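Local coordinates for uncharacterized protein (Acinetobacter baumannii, PDB 4PAR) that probably cleaves DNA containing 5-hydroxymethylcytosine, joining a Vsr-like endonuclease domain to an SRA-like domain for modified-base recognition, at residues K268-A273 against Y285-L290. The protein carries 3 engineered substitutions. Numbering follows the deposited sequence.
Sequences KRIVFA and YRFMGL. With nucleotides of chain C.
The carbonyl oxygen of Val271 is gripped by two groups of the facing strand: it accepts a hydrogen bond from Met288 N at 2.9 Å, the donor standing above the carbonyl plane, and it also takes a CA-H...O contact from Phe287. Both approaches belong to a beta bulge, at which the antiparallel register of 268-273 and 285-290 shifts by one residue. On one side of the bulge Val271 N binds Gly289 O almost straight; on the other, Ala273 and Arg286 exchange a pair of backbone bonds. Gly289 has a positive phi (142°), a backbone conformation that glycine readily adopts.

On the face carrying Ile270, Phe272, Phe287 and Leu290, Phe287 CB lies over one face of the Phe272 ring, 3.7 Å from its centroid in a CH-pi contact. The rings themselves are oblique, with their planes at 48°, and Phe272 CE1 approaches Phe287 CD1 to 3.5 Å. Phe287 CG stands anti to the backbone N (chi1 173°), and at the edge of its ring CE1 meets Ile270 CG1; the two side chains cross at about a right angle. Leu290 CD1 packs against Ile270 CB. Val197 of helix 194-200 and Val311 of strand 302-312 add to this apolar layer. On the other face Ala273 CB rests against Met288 CG and CE, the methionine chain being bent at chi2.

On that face Arg286 forms a salt bridge through NE with Asp111 and a hydrogen bond through NH1 with Asn188. Next to it in the strand, Tyr285 OH donates a hydrogen bond to OP2 of DA7 of chain C, 3.0 Å away, the phosphate oxygen lying in the plane of the ring at its edge. This bulged antiparallel hairpin belongs to the curled sheet of the SRA-like domain, and through Tyr285 it reaches the backbone of the bound DNA.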
loop_
_atom_site.group_PDB
_atom_site.type_symbol
_atom_site.label_atom_id
_atom_site.label_comp_id
_atom_site.label_asym_id
_atom_site.label_seq_id
_atom_site.Cartn_x
_atom_site.Cartn_y
_atom_site.Cartn_z
ATOM N N LYS F 268 14.819 -38.797 -2.203
ATOM C CA LYS F 268 13.394 -38.483 -2.172
ATOM C C LYS F 268 13.128 -37.189 -1.418
ATOM O O LYS F 268 13.815 -36.874 -0.446
ATOM C CB LYS F 268 12.602 -39.622 -1.531
ATOM C CG LYS F 268 12.521 -40.884 -2.364
ATOM C CD LYS F 268 11.892 -42.013 -1.567
ATOM C CE LYS F 268 11.702 -43.253 -2.424
ATOM N NZ LYS F 268 10.798 -42.981 -3.575
ATOM N N ARG F 269 12.136 -36.433 -1.873
ATOM C CA ARG F 269 11.716 -35.240 -1.151
ATOM C C ARG F 269 10.198 -35.131 -1.107
ATOM O O ARG F 269 9.535 -35.183 -2.140
ATOM C CB ARG F 269 12.310 -33.979 -1.784
ATOM C CG ARG F 269 13.795 -33.782 -1.527
ATOM C CD ARG F 269 14.279 -32.456 -2.098
ATOM N NE ARG F 269 15.721 -32.283 -1.944
ATOM C CZ ARG F 269 16.401 -31.233 -2.394
ATOM N NH1 ARG F 269 15.770 -30.256 -3.030
ATOM N NH2 ARG F 269 17.711 -31.160 -2.208
ATOM N N ILE F 270 9.652 -35.000 0.098
ATOM C CA ILE F 270 8.242 -34.669 0.264
ATOM C C ILE F 270 8.100 -33.147 0.213
ATOM O O ILE F 270 8.773 -32.419 0.953
ATOM C CB ILE F 270 7.672 -35.245 1.581
ATOM C CG1 ILE F 270 6.483 -34.415 2.077
ATOM C CG2 ILE F 270 8.758 -35.321 2.638
ATOM C CD1 ILE F 270 6.805 -33.507 3.255
ATOM N N VAL F 271 7.231 -32.666 -0.670
ATOM C CA VAL F 271 7.217 -31.245 -0.995
ATOM C C VAL F 271 6.014 -30.478 -0.448
ATOM O O VAL F 271 4.871 -30.921 -0.555
ATOM C CB VAL F 271 7.266 -31.039 -2.519
ATOM C CG1 VAL F 271 7.620 -29.598 -2.847
ATOM C CG2 VAL F 271 8.276 -31.974 -3.133
ATOM N N PHE F 272 6.300 -29.323 0.145
ATOM C CA PHE F 272 5.286 -28.338 0.488
ATOM C C PHE F 272 5.675 -26.988 -0.107
ATOM O O PHE F 272 6.650 -26.372 0.319
ATOM C CB PHE F 272 5.122 -28.220 2.002
ATOM C CG PHE F 272 4.249 -29.277 2.604
ATOM C CD1 PHE F 272 4.711 -30.572 2.761
ATOM C CD2 PHE F 272 2.969 -28.972 3.032
ATOM C CE1 PHE F 272 3.908 -31.544 3.324
ATOM C CE2 PHE F 272 2.163 -29.940 3.597
ATOM C CZ PHE F 272 2.635 -31.228 3.743
ATOM N N ALA F 273 4.906 -26.522 -1.083
ATOM C CA ALA F 273 5.248 -25.291 -1.783
ATOM C C ALA F 273 4.775 -24.069 -1.013
ATOM O O ALA F 273 3.674 -24.059 -0.462
ATOM C CB ALA F 273 4.651 -25.297 -3.177
ATOM N N TYR F 285 1.819 -23.133 3.212
ATOM C CA TYR F 285 2.589 -24.227 2.632
ATOM C C TYR F 285 1.699 -25.390 2.193
ATOM O O TYR F 285 1.063 -26.060 3.013
ATOM C CB TYR F 285 3.674 -24.668 3.629
ATOM C CG TYR F 285 4.670 -23.548 3.846
ATOM C CD1 TYR F 285 4.424 -22.546 4.776
ATOM C CD2 TYR F 285 5.816 -23.450 3.070
ATOM C CE1 TYR F 285 5.301 -21.499 4.947
ATOM C CE2 TYR F 285 6.707 -22.405 3.240
ATOM C CZ TYR F 285 6.443 -21.432 4.180
ATOM O OH TYR F 285 7.322 -20.386 4.356
ATOM N N ARG F 286 1.669 -25.611 0.879
ATOM C CA ARG F 286 0.766 -26.576 0.257
ATOM C C ARG F 286 1.489 -27.847 -0.158
ATOM O O ARG F 286 2.517 -27.801 -0.830
ATOM C CB ARG F 286 0.080 -25.957 -0.965
ATOM C CG ARG F 286 -0.524 -26.983 -1.916
ATOM C CD ARG F 286 -1.210 -26.325 -3.110
ATOM N NE ARG F 286 -2.461 -25.682 -2.725
ATOM C CZ ARG F 286 -3.609 -26.329 -2.567
ATOM N NH1 ARG F 286 -3.668 -27.639 -2.764
ATOM N NH2 ARG F 286 -4.697 -25.669 -2.211
ATOM N N PHE F 287 0.930 -28.987 0.227
ATOM C CA PHE F 287 1.544 -30.260 -0.096
ATOM C C PHE F 287 1.424 -30.515 -1.590
ATOM O O PHE F 287 0.317 -30.580 -2.118
ATOM C CB PHE F 287 0.862 -31.368 0.708
ATOM C CG PHE F 287 1.297 -32.750 0.343
ATOM C CD1 PHE F 287 2.593 -33.169 0.575
ATOM C CD2 PHE F 287 0.395 -33.642 -0.208
ATOM C CE1 PHE F 287 2.986 -34.448 0.247
ATOM C CE2 PHE F 287 0.779 -34.923 -0.537
ATOM C CZ PHE F 287 2.075 -35.329 -0.305
ATOM N N MET F 288 2.560 -30.630 -2.275
ATOM C CA MET F 288 2.548 -30.949 -3.698
ATOM C C MET F 288 2.681 -32.436 -4.012
ATOM O O MET F 288 2.325 -32.876 -5.104
ATOM C CB MET F 288 3.665 -30.183 -4.411
ATOM C CG MET F 288 3.415 -28.689 -4.512
ATOM S SD MET F 288 1.767 -28.329 -5.154
ATOM C CE MET F 288 1.795 -26.537 -5.200
ATOM N N GLY F 289 3.197 -33.212 -3.064
ATOM C CA GLY F 289 3.367 -34.636 -3.292
ATOM C C GLY F 289 4.637 -35.207 -2.682
ATOM O O GLY F 289 5.370 -34.518 -1.964
ATOM N N LEU F 290 4.906 -36.471 -3.001
ATOM C CA LEU F 290 6.192 -37.103 -2.715
ATOM C C LEU F 290 6.936 -37.339 -4.025
ATOM O O LEU F 290 6.501 -38.142 -4.871
ATOM C CB LEU F 290 6.013 -38.418 -1.957
ATOM C CG LEU F 290 7.311 -39.167 -1.642
ATOM C CD1 LEU F 290 8.294 -38.259 -0.925
ATOM C CD2 LEU F 290 7.028 -40.406 -0.812
ATOM P P DA C 7 7.193 -18.692 7.440
ATOM O OP1 DA C 7 6.522 -19.972 7.759
ATOM O OP2 DA C 7 6.929 -18.023 6.146
ATOM O "O5'" DA C 7 6.899 -17.649 8.615
ATOM C "C5'" DA C 7 7.026 -18.054 9.962
ATOM C "C4'" DA C 7 6.837 -16.880 10.903
ATOM O "O4'" DA C 7 7.904 -15.922 10.711
ATOM C "C3'" DA C 7 5.529 -16.111 10.732
ATOM O "O3'" DA C 7 4.904 -15.964 12.000
ATOM C "C2'" DA C 7 5.970 -14.761 10.152
ATOM C "C1'" DA C 7 7.373 -14.621 10.715
ATOM N N9 DA C 7 8.258 -13.773 9.915
ATOM C C8 DA C 7 8.612 -13.962 8.611
ATOM N N7 DA C 7 9.439 -13.057 8.147
ATOM C C5 DA C 7 9.654 -12.216 9.223
ATOM C C6 DA C 7 10.438 -11.055 9.375
ATOM N N6 DA C 7 11.178 -10.537 8.391
ATOM N N1 DA C 7 10.433 -10.448 10.581
ATOM C C2 DA C 7 9.690 -10.978 11.564
ATOM N N3 DA C 7 8.911 -12.062 11.540
ATOM C C4 DA C 7 8.938 -12.642 10.327
#